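Local structure of beta-N-acetylglucosaminidase-like protein Glycoside hydrolase family 20 (Flavobacterium johnsoniae, 6YHH) at residues A[403-408]-A[442-447]. The protein probably hydrolyses terminal N-acetylhexosamine residues from chitin-derived oligosaccharides, as a family 20 beta-N-acetylhexosaminidase. Residues are numbered along the deposited sequence; the frame is centred on the assembly and turned at random.
Sequences GYKTVL and RILGGE
Parallel strands can absorb an extra residue without losing their ladder, and strands 406-408 and 443-447 do so, the axes of these segments approaching to 4.5 Å with their directions 29° apart. Arg442 begins the ladder: its O accepts Thr406 N (2.9 Å), while its extended side chain, hydrogen-bonded through NH1 to Val400, lays a guanidinium face over CA of Gly403, which ends the preceding helix in a Schellman motif. Ile443 pairs with Thr406 (CA-CA 5.1 Å). Leu444 N donates to Thr406 O (2.9 Å), but the residue's phi/psi of -70/-32 breaks the extended run; its CB meets Val407 CG2 at 4.1 Å. This is a beta bulge between the last two strands of the TIM barrel, where strand 443-450 closes the ring against strand 146-152. Gly445, at phi/psi 153/-148, restores the ladder one residue late, its O taking Leu408 N (3.0 Å). Gly446 then pairs with Leu408, its CA only 3.0 Å from Leu408 O. Glu447 N donates to Leu408 O (2.9 Å), and its all-trans chi1 and chi2 carry the carboxylate to His179 and Trp146.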
# COMPACT_ATOMS: atom_id res chain seq x y z
N GLY A 403 22.52 -24.41 -29.58
CA GLY A 403 22.13 -25.44 -28.67
C GLY A 403 21.67 -25.10 -27.26
O GLY A 403 21.50 -26.01 -26.44
N TYR A 404 21.45 -23.79 -27.01
CA TYR A 404 21.16 -23.26 -25.68
C TYR A 404 19.71 -22.84 -25.54
O TYR A 404 19.13 -22.21 -26.42
CB TYR A 404 22.03 -22.04 -25.38
CG TYR A 404 23.50 -22.28 -25.42
CD1 TYR A 404 24.20 -22.20 -26.62
CD2 TYR A 404 24.23 -22.59 -24.26
CE1 TYR A 404 25.56 -22.44 -26.68
CE2 TYR A 404 25.60 -22.78 -24.31
CZ TYR A 404 26.24 -22.73 -25.53
OH TYR A 404 27.61 -22.97 -25.53
N LYS A 405 19.10 -23.26 -24.43
CA LYS A 405 17.76 -22.78 -24.11
C LYS A 405 17.83 -21.30 -23.77
O LYS A 405 18.83 -20.90 -23.21
CB LYS A 405 17.22 -23.49 -22.93
CG LYS A 405 17.04 -24.97 -23.17
CD LYS A 405 16.38 -25.73 -22.07
CE LYS A 405 17.18 -25.81 -20.78
NZ LYS A 405 18.50 -26.47 -21.08
N THR A 406 16.81 -20.56 -24.21
CA THR A 406 16.88 -19.09 -24.14
C THR A 406 15.57 -18.48 -23.63
O THR A 406 14.54 -18.99 -23.91
CB THR A 406 17.26 -18.53 -25.53
OG1 THR A 406 18.57 -19.05 -25.90
CG2 THR A 406 17.46 -17.10 -25.52
N VAL A 407 15.69 -17.33 -22.98
CA VAL A 407 14.55 -16.51 -22.57
C VAL A 407 14.79 -15.13 -23.13
O VAL A 407 15.90 -14.61 -23.03
CB VAL A 407 14.50 -16.42 -20.99
CG1 VAL A 407 13.41 -15.44 -20.53
CG2 VAL A 407 14.22 -17.78 -20.38
N LEU A 408 13.74 -14.54 -23.73
CA LEU A 408 13.82 -13.23 -24.34
C LEU A 408 13.36 -12.17 -23.33
O LEU A 408 12.22 -12.17 -22.84
CB LEU A 408 12.99 -13.15 -25.58
CG LEU A 408 13.19 -11.85 -26.33
CD1 LEU A 408 14.61 -11.63 -26.82
CD2 LEU A 408 12.21 -11.55 -27.47
N ARG A 442 13.69 -24.65 -27.89
CA ARG A 442 14.67 -24.03 -26.97
C ARG A 442 14.23 -22.63 -26.53
O ARG A 442 14.86 -22.10 -25.65
CB ARG A 442 16.05 -23.94 -27.63
CG ARG A 442 16.75 -25.30 -27.69
CD ARG A 442 18.10 -25.24 -28.39
NE ARG A 442 18.44 -26.62 -28.74
CZ ARG A 442 18.83 -27.06 -29.94
NH1 ARG A 442 19.07 -26.28 -30.99
NH2 ARG A 442 18.98 -28.37 -30.08
N ILE A 443 13.27 -21.99 -27.22
CA ILE A 443 12.78 -20.70 -26.78
C ILE A 443 11.81 -20.92 -25.62
O ILE A 443 10.63 -21.33 -25.79
CB ILE A 443 12.12 -19.95 -27.92
CG1 ILE A 443 13.11 -19.74 -29.07
CG2 ILE A 443 11.65 -18.58 -27.46
CD1 ILE A 443 12.51 -19.27 -30.39
N LEU A 444 12.31 -20.78 -24.43
CA LEU A 444 11.50 -21.11 -23.26
C LEU A 444 10.36 -20.09 -23.07
O LEU A 444 9.29 -20.42 -22.54
CB LEU A 444 12.33 -21.12 -21.95
CG LEU A 444 13.45 -22.12 -21.94
CD1 LEU A 444 14.28 -22.09 -20.67
CD2 LEU A 444 12.89 -23.53 -22.13
N GLY A 445 10.59 -18.83 -23.45
CA GLY A 445 9.59 -17.80 -23.26
C GLY A 445 10.22 -16.44 -23.12
O GLY A 445 11.25 -16.15 -23.75
N GLY A 446 9.58 -15.57 -22.33
CA GLY A 446 10.07 -14.19 -22.21
C GLY A 446 9.83 -13.66 -20.82
O GLY A 446 9.12 -14.27 -20.01
N GLU A 447 10.43 -12.48 -20.60
CA GLU A 447 10.31 -11.84 -19.34
C GLU A 447 10.39 -10.32 -19.42
O GLU A 447 11.35 -9.79 -19.98
CB GLU A 447 11.41 -12.42 -18.50
CG GLU A 447 11.53 -11.94 -17.15
CD GLU A 447 12.67 -12.74 -16.44
OE1 GLU A 447 13.70 -12.10 -16.15
OE2 GLU A 447 12.54 -13.97 -16.16